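Local coordinates for immunomodulatory active chitinase (PDB 6G9C), which belongs to glycosyl hydrolase family 18, probably binds and hydrolyses chitin, and has immunomodulatory properties in inflammatory lung disease, at residues I65-A70 against V105-G110; N162-C167 against G202-A207; M218-H223 against G271-G276. All coordinates share one frame; numbering follows the deposited sequence.

In the fold
The three contacts follow one another along the chain without nesting or crossing, all inside the glycosyl hydrolase family 18 domain, a TIM barrel. Interaction 1 comes first: strand 104-110 returns beside strand 64-72, closing a loop that carries helix 85-94. Interaction 2 closes a loop made of the rest of helix 160-181, strand 187-193 and helix 196-202, and sets helix 160-181 against the start of helix 205-211. Interaction 3 closes the longest loop, bringing the segment that follows strand 214-218 against strand 268-281. Interactions 1 and 3 thus involve the barrel strands, their centres about 18 Å apart; the centre of interaction 2 lies about 20 Å from the first and 24 Å from the last.

Interaction 1: residues I65-A70 against V105-G110; sequences IFYAFA and VLLSLG
Four backbone hydrogen bonds join residues 65-70 to residues 105-110 as parallel strands. Leu-106 takes part twice, its N donating to Ile-65 O (2.8 Å) and its O accepting from Tyr-67 N (2.7 Å). Ser-108 does likewise: its N donates to Tyr-67 O (2.8 Å), and its O receives Ala-70 N (2.9 Å). Unbroken parallel pairing would call on residue 69 for that last bond; its transfer to Ala-70 shows one extra residue inserted in strand 65-70, just where a cis peptide joins Ala-68 to Phe-69. Beyond it a water takes over, accepting from Gly-110 N and donating to Ala-70 O.

These are neighbouring strands of the TIM barrel, and Ser-108, Leu-109 and Gly-110 begin a sequence matching the SxGG motif of family 18. Ser-108 OG, beside its own backbone N (chi1 -68°), lies 3.6 Å from Phe-66 CB and is hydrogen-bonded to Asp-149, part of the DxxDxDxE sequence on the next strand.

Aromatic contacts mark the end of the pair. The Phe-69 ring is sandwiched: Gly-110 O sits 3.5 Å above the centre of one face and Ala-68 CB covers the centre of the opposite face, while the Ser-108 carbonyl carbon lies in plane at the edge.

Apolar packing divides between the two sides of the strands. Phe-66 and Leu-106 run side by side in the same direction, with CE2 of the Phe-66 ring 3.9 Å from Leu-106 CD2. On the other side, Leu-107, with CG anti to its backbone N (chi1 -178°), brings both methyls to Ala-70 CB, CD2 at 3.7 Å. Leu-107 CD1 also approaches the Tyr-67 ring, whose hydroxyl bonds to Asp-85.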
# COMPACT_ATOMS: atom_id res chain seq x y z
N ILE A 65 -4.90 5.61 12.04
CA ILE A 65 -6.28 5.92 11.67
C ILE A 65 -7.13 4.72 12.06
O ILE A 65 -6.79 3.58 11.71
CB ILE A 65 -6.42 6.24 10.18
CG1 ILE A 65 -5.84 7.63 9.86
CG2 ILE A 65 -7.90 6.16 9.78
CD1 ILE A 65 -5.66 7.86 8.40
N PHE A 66 -8.23 4.98 12.76
CA PHE A 66 -9.18 3.93 13.14
C PHE A 66 -10.41 4.07 12.24
O PHE A 66 -11.01 5.15 12.18
CB PHE A 66 -9.57 4.04 14.61
CG PHE A 66 -8.40 3.92 15.54
CD1 PHE A 66 -7.64 5.04 15.87
CD2 PHE A 66 -8.03 2.69 16.07
CE1 PHE A 66 -6.55 4.93 16.70
CE2 PHE A 66 -6.94 2.57 16.91
CZ PHE A 66 -6.19 3.70 17.22
N TYR A 67 -10.75 3.00 11.53
CA TYR A 67 -11.84 3.04 10.56
C TYR A 67 -13.14 2.60 11.23
O TYR A 67 -13.33 1.41 11.51
CB TYR A 67 -11.50 2.17 9.36
CG TYR A 67 -12.40 2.41 8.18
CD1 TYR A 67 -13.71 1.94 8.17
CD2 TYR A 67 -11.96 3.14 7.07
CE1 TYR A 67 -14.55 2.16 7.10
CE2 TYR A 67 -12.80 3.37 5.99
CZ TYR A 67 -14.09 2.88 6.01
OH TYR A 67 -14.93 3.09 4.95
N ALA A 68 -14.04 3.56 11.47
CA ALA A 68 -15.35 3.27 12.06
C ALA A 68 -16.43 3.28 10.98
O ALA A 68 -16.58 4.29 10.28
CB ALA A 68 -15.67 4.30 13.15
N PHE A 69 -17.19 2.18 10.84
CA PHE A 69 -17.06 0.89 11.54
C PHE A 69 -17.26 -0.25 10.54
O PHE A 69 -17.93 -0.08 9.52
CB PHE A 69 -18.13 0.70 12.62
CG PHE A 69 -18.00 1.61 13.80
CD1 PHE A 69 -17.01 1.40 14.75
CD2 PHE A 69 -18.90 2.66 13.98
CE1 PHE A 69 -16.91 2.24 15.86
CE2 PHE A 69 -18.81 3.51 15.08
CZ PHE A 69 -17.80 3.30 16.02
N ALA A 70 -16.75 -1.44 10.87
CA ALA A 70 -17.21 -2.64 10.19
C ALA A 70 -18.53 -3.10 10.82
O ALA A 70 -19.03 -2.51 11.78
CB ALA A 70 -16.16 -3.75 10.27
N VAL A 105 -3.45 1.73 9.71
CA VAL A 105 -4.90 1.84 9.60
C VAL A 105 -5.52 0.61 10.24
O VAL A 105 -5.28 -0.52 9.79
CB VAL A 105 -5.35 1.97 8.13
CG1 VAL A 105 -6.86 2.17 8.07
CG2 VAL A 105 -4.63 3.13 7.44
N LEU A 106 -6.34 0.83 11.27
CA LEU A 106 -6.99 -0.24 12.01
C LEU A 106 -8.49 -0.20 11.72
O LEU A 106 -9.05 0.86 11.47
CB LEU A 106 -6.76 -0.11 13.52
CG LEU A 106 -5.34 -0.32 14.06
CD1 LEU A 106 -4.51 0.96 13.95
CD2 LEU A 106 -5.41 -0.79 15.51
N LEU A 107 -9.12 -1.37 11.73
CA LEU A 107 -10.56 -1.47 11.54
C LEU A 107 -11.24 -1.51 12.90
O LEU A 107 -10.90 -2.35 13.74
CB LEU A 107 -10.90 -2.73 10.74
CG LEU A 107 -12.39 -2.95 10.42
CD1 LEU A 107 -12.94 -1.76 9.58
CD2 LEU A 107 -12.57 -4.28 9.69
N SER A 108 -12.22 -0.63 13.10
CA SER A 108 -13.00 -0.60 14.34
C SER A 108 -14.32 -1.33 14.15
O SER A 108 -14.92 -1.30 13.08
CB SER A 108 -13.27 0.85 14.78
OG SER A 108 -12.07 1.50 15.19
N LEU A 109 -14.76 -1.99 15.23
CA LEU A 109 -16.01 -2.75 15.24
C LEU A 109 -16.80 -2.38 16.49
O LEU A 109 -16.26 -2.37 17.60
CB LEU A 109 -15.74 -4.26 15.22
CG LEU A 109 -17.00 -5.09 15.08
CD1 LEU A 109 -17.57 -4.87 13.69
CD2 LEU A 109 -16.68 -6.57 15.31
N GLY A 110 -18.08 -2.10 16.30
CA GLY A 110 -18.94 -1.78 17.43
C GLY A 110 -19.43 -0.35 17.36
O GLY A 110 -20.06 0.04 16.37
O HOH W 1 -20.09 -2.27 14.20

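Interaction 2: residues N162-C167 against G202-A207; sequences NYLLLC and GYDVPA
The rings of Tyr-163 and Tyr-203 form a T-shaped (edge-to-face) pair, their planes at 75° and their centroids 5.5 Å apart. Tyr-203 presents its CD2-CE2 edge to a face of Tyr-163, where Tyr-203 CD2 comes within 4.0 Å of Tyr-163 CE2. One face of Tyr-163 also carries Cys-167 SG, 3.8 Å above the plane and displaced toward the rim, a contact made one helical turn along the same segment. Tyr-203 is fixed further by Trp-258, another edge-to-face partner, and by a hydrogen bond between its OH and Ser-193 N.

The segments belong to the outer helical layer of the TIM barrel. Residues 162-167 lie on helix 160-181, whereas residues 202-207 span the break between helices 196-202 and 205-211: Tyr-203 is the first residue to leave helical geometry after one helix, and Asp-204 is the N-cap of the next. The capping bond is weak, Ala-207 N to Asp-204 OD1 at 3.4 Å.

Aliphatic packing completes the contact next to that cap. Leu-164 has CG anti to its backbone N (chi1 172°), which extends the branched end toward the first turn of helix 205-211. Both Leu-164 methyls meet Ala-207 CB there, CD1 at 3.5 Å and CD2 at 3.7 Å. Leu-164 CD2 also lies 4.0 Å from Asp-204 OD2, the carboxylate oxygen not used for capping. Leu-208 of the same helix touches Leu-164 as well as Tyr-163 and Cys-167.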
# COMPACT_ATOMS: atom_id res chain seq x y z
N ASN A 162 -16.05 -13.07 29.74
CA ASN A 162 -16.08 -13.32 28.30
C ASN A 162 -15.28 -12.28 27.53
O ASN A 162 -14.59 -12.60 26.55
CB ASN A 162 -17.52 -13.35 27.82
CG ASN A 162 -18.32 -14.47 28.47
OD1 ASN A 162 -17.75 -15.51 28.84
ND2 ASN A 162 -19.62 -14.28 28.61
N TYR A 163 -15.36 -11.02 27.96
CA TYR A 163 -14.64 -9.96 27.26
C TYR A 163 -13.13 -10.19 27.31
O TYR A 163 -12.43 -10.02 26.31
CB TYR A 163 -15.00 -8.61 27.88
CG TYR A 163 -14.36 -7.43 27.19
CD1 TYR A 163 -14.94 -6.84 26.08
CD2 TYR A 163 -13.16 -6.90 27.66
CE1 TYR A 163 -14.36 -5.74 25.45
CE2 TYR A 163 -12.57 -5.81 27.04
CZ TYR A 163 -13.17 -5.24 25.94
OH TYR A 163 -12.56 -4.16 25.33
N LEU A 164 -12.63 -10.59 28.48
CA LEU A 164 -11.20 -10.88 28.62
C LEU A 164 -10.79 -12.08 27.78
O LEU A 164 -9.74 -12.06 27.12
CB LEU A 164 -10.87 -11.12 30.09
CG LEU A 164 -9.44 -11.61 30.36
CD1 LEU A 164 -8.45 -10.54 29.93
CD2 LEU A 164 -9.23 -12.02 31.81
N LEU A 165 -11.61 -13.13 27.79
CA LEU A 165 -11.34 -14.30 26.94
C LEU A 165 -11.30 -13.91 25.47
O LEU A 165 -10.38 -14.28 24.73
CB LEU A 165 -12.39 -15.38 27.19
CG LEU A 165 -12.22 -16.19 28.48
CD1 LEU A 165 -13.51 -16.93 28.82
CD2 LEU A 165 -11.03 -17.15 28.40
N LEU A 166 -12.30 -13.14 25.02
CA LEU A 166 -12.30 -12.65 23.65
C LEU A 166 -10.99 -11.93 23.32
O LEU A 166 -10.35 -12.21 22.29
CB LEU A 166 -13.50 -11.73 23.43
CG LEU A 166 -13.57 -10.99 22.09
CD1 LEU A 166 -13.71 -11.97 20.94
CD2 LEU A 166 -14.73 -10.01 22.10
N CYS A 167 -10.55 -11.02 24.20
CA CYS A 167 -9.32 -10.27 23.91
C CYS A 167 -8.08 -11.16 23.94
O CYS A 167 -7.20 -11.02 23.08
CB CYS A 167 -9.17 -9.11 24.89
SG CYS A 167 -10.39 -7.81 24.65
N GLY A 202 -17.05 -4.14 33.99
CA GLY A 202 -16.88 -4.82 32.71
C GLY A 202 -15.48 -5.21 32.30
O GLY A 202 -15.31 -6.05 31.41
N TYR A 203 -14.46 -4.62 32.92
CA TYR A 203 -13.09 -4.72 32.44
C TYR A 203 -12.16 -5.26 33.52
O TYR A 203 -12.03 -4.64 34.58
CB TYR A 203 -12.57 -3.36 32.00
CG TYR A 203 -13.35 -2.66 30.91
CD1 TYR A 203 -14.46 -1.87 31.21
CD2 TYR A 203 -12.95 -2.76 29.57
CE1 TYR A 203 -15.15 -1.20 30.21
CE2 TYR A 203 -13.64 -2.08 28.57
CZ TYR A 203 -14.74 -1.30 28.89
OH TYR A 203 -15.42 -0.64 27.89
N ASP A 204 -11.50 -6.38 33.23
CA ASP A 204 -10.41 -6.89 34.07
C ASP A 204 -9.16 -6.13 33.64
O ASP A 204 -8.46 -6.52 32.70
CB ASP A 204 -10.26 -8.40 33.90
CG ASP A 204 -9.28 -9.02 34.88
OD1 ASP A 204 -8.28 -8.35 35.23
OD2 ASP A 204 -9.50 -10.18 35.31
N VAL A 205 -8.87 -5.02 34.32
CA VAL A 205 -7.92 -4.05 33.80
C VAL A 205 -6.49 -4.60 33.76
O VAL A 205 -5.83 -4.47 32.72
CB VAL A 205 -7.98 -2.72 34.58
CG1 VAL A 205 -6.90 -1.76 34.10
CG2 VAL A 205 -9.36 -2.08 34.40
N PRO A 206 -5.97 -5.24 34.83
CA PRO A 206 -4.60 -5.76 34.73
C PRO A 206 -4.44 -6.87 33.70
O PRO A 206 -3.40 -6.95 33.03
CB PRO A 206 -4.30 -6.27 36.15
CG PRO A 206 -5.27 -5.54 37.01
CD PRO A 206 -6.50 -5.42 36.20
N ALA A 207 -5.45 -7.72 33.53
CA ALA A 207 -5.34 -8.78 32.53
C ALA A 207 -5.40 -8.21 31.12
O ALA A 207 -4.66 -8.65 30.23
CB ALA A 207 -6.44 -9.82 32.74

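Interaction 3: residues M218-H223 against G271-G276; sequences MCYDFH and GLPTYG. With EDO (1,2-ethanediol), chain D; EDO (1,2-ethanediol), chain E.
Tyr-220 and Asp-221 face Tyr-275 in what is probably the substrate cleft of this family 18 barrel: Met-218 to Asp-221 match the MxYD motif of the family, and the groups meet beside two bound 1,2-ethanediol molecules, probably from the crystallisation liquor, though such molecules often mark pockets. Ethanediol also bonds to Glu-153, which by sequence ends the DxxDxDxE motif.

The polar centre is Asp-221. Tyr-275 OH donates to Asp-221 OD1 at 2.5 Å, approaching from above the carboxylate, 47° out of its plane, with ring and carboxylate planes 50° apart. The second oxygen, OD2, accepts from O2 of one ethanediol at 2.7 Å.

Tyr-220 crosses Tyr-275 at about a right angle, its CD1 lying 3.3 Å from Tyr-275 OH. Its CG stands between the backbone N and the carbonyl carbon (chi1 41°), and from there the ring extends alongside residues 271-273. One ring edge runs past the backbone of Gly-271, with Tyr-220 CE2 4.0 Å from Gly-271 CA, an approach open because glycine has no side chain. Pro-273 packs at the base, CG to Tyr-220 CB at 4.1 Å. At the ring's tip, Tyr-220 OH is hydrogen-bonded to O2 of the other ethanediol at 2.8 Å. Cys-219, the centre of an inverse gamma turn, has SG 3.4 Å from Gly-271 N.

Asp-221 OD1 has a second partner in Arg-277, whose NE forms a salt bridge with it. With one oxygen gripped by a phenol and an arginine, the carboxylate's rotation is restrained; Asp-221 OD2 and Tyr-220 OH each hydrogen-bond a small diol, consistent with a site suited to sugar hydroxyls.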
# COMPACT_ATOMS: atom_id res chain seq x y z
N MET A 218 -12.42 6.76 26.23
CA MET A 218 -13.53 7.57 25.72
C MET A 218 -13.98 8.58 26.78
O MET A 218 -15.11 8.57 27.25
CB MET A 218 -14.68 6.68 25.29
CG MET A 218 -14.35 5.81 24.08
SD MET A 218 -15.63 4.58 23.74
CE MET A 218 -16.97 5.62 23.17
N CYS A 219 -13.06 9.49 27.12
CA CYS A 219 -13.31 10.49 28.16
C CYS A 219 -14.01 11.69 27.52
O CYS A 219 -13.47 12.79 27.38
CB CYS A 219 -12.02 10.87 28.87
SG CYS A 219 -10.63 11.12 27.74
N TYR A 220 -15.24 11.44 27.09
CA TYR A 220 -16.14 12.43 26.54
C TYR A 220 -17.55 11.85 26.63
O TYR A 220 -17.75 10.73 27.12
CB TYR A 220 -15.77 12.83 25.10
CG TYR A 220 -15.32 11.70 24.19
CD1 TYR A 220 -16.23 10.74 23.75
CD2 TYR A 220 -14.01 11.61 23.76
CE1 TYR A 220 -15.83 9.69 22.89
CE2 TYR A 220 -13.59 10.58 22.92
CZ TYR A 220 -14.50 9.62 22.50
OH TYR A 220 -14.07 8.62 21.66
N ASP A 221 -18.53 12.62 26.17
CA ASP A 221 -19.94 12.31 26.42
C ASP A 221 -20.26 12.20 27.91
O ASP A 221 -21.15 11.44 28.30
CB ASP A 221 -20.39 11.02 25.71
CG ASP A 221 -20.17 11.05 24.23
OD1 ASP A 221 -20.16 12.14 23.62
OD2 ASP A 221 -20.03 9.95 23.65
N PHE A 222 -19.54 12.93 28.77
CA PHE A 222 -19.88 12.90 30.19
C PHE A 222 -21.24 13.54 30.45
O PHE A 222 -21.95 13.14 31.38
CB PHE A 222 -18.81 13.61 31.02
CG PHE A 222 -17.50 12.88 31.09
CD1 PHE A 222 -17.40 11.68 31.79
CD2 PHE A 222 -16.38 13.37 30.45
CE1 PHE A 222 -16.20 10.99 31.86
CE2 PHE A 222 -15.17 12.69 30.51
CZ PHE A 222 -15.08 11.50 31.22
N HIS A 223 -21.60 14.53 29.63
CA HIS A 223 -22.86 15.25 29.74
C HIS A 223 -23.39 15.52 28.34
O HIS A 223 -22.61 15.61 27.38
CB HIS A 223 -22.67 16.55 30.53
CG HIS A 223 -22.15 16.31 31.91
ND1 HIS A 223 -22.94 15.80 32.92
CD2 HIS A 223 -20.91 16.45 32.43
CE1 HIS A 223 -22.21 15.67 34.02
NE2 HIS A 223 -20.97 16.05 33.74
N GLY A 271 -8.83 10.48 24.88
CA GLY A 271 -9.73 10.84 23.80
C GLY A 271 -10.03 12.34 23.77
O GLY A 271 -10.26 12.97 24.80
N LEU A 272 -10.05 12.89 22.56
CA LEU A 272 -10.29 14.32 22.33
C LEU A 272 -11.46 14.47 21.37
O LEU A 272 -11.36 14.02 20.21
CB LEU A 272 -9.05 15.03 21.77
CG LEU A 272 -7.72 14.84 22.50
CD1 LEU A 272 -6.62 15.48 21.69
CD2 LEU A 272 -7.78 15.44 23.89
N PRO A 273 -12.57 15.07 21.79
CA PRO A 273 -13.71 15.24 20.87
C PRO A 273 -13.51 16.47 19.99
O PRO A 273 -13.10 17.52 20.48
CB PRO A 273 -14.90 15.44 21.81
CG PRO A 273 -14.29 16.05 23.04
CD PRO A 273 -12.89 15.51 23.16
N THR A 274 -13.85 16.35 18.71
CA THR A 274 -13.91 17.53 17.84
C THR A 274 -15.34 17.95 17.54
O THR A 274 -15.57 18.81 16.67
CB THR A 274 -13.15 17.30 16.53
OG1 THR A 274 -13.64 16.10 15.90
CG2 THR A 274 -11.65 17.19 16.77
N TYR A 275 -16.31 17.34 18.23
CA TYR A 275 -17.71 17.71 18.22
C TYR A 275 -18.08 18.29 19.58
O TYR A 275 -17.31 18.21 20.55
CB TYR A 275 -18.62 16.51 17.92
CG TYR A 275 -18.54 15.51 19.05
CD1 TYR A 275 -17.47 14.63 19.13
CD2 TYR A 275 -19.48 15.50 20.07
CE1 TYR A 275 -17.35 13.73 20.20
CE2 TYR A 275 -19.37 14.61 21.14
CZ TYR A 275 -18.29 13.74 21.19
OH TYR A 275 -18.17 12.88 22.24
N GLY A 276 -19.28 18.88 19.63
CA GLY A 276 -19.86 19.33 20.88
C GLY A 276 -21.26 18.77 21.04
O GLY A 276 -21.81 18.14 20.12
C1 EDO D . -18.19 8.86 20.02
O1 EDO D . -18.45 7.69 20.78
C2 EDO D . -18.81 10.08 20.69
O2 EDO D . -20.19 9.84 20.99
C1 EDO E . -16.36 4.81 18.98
O1 EDO E . -17.61 5.15 19.63
C2 EDO E . -15.13 5.29 19.77
O2 EDO E . -15.27 6.71 20.05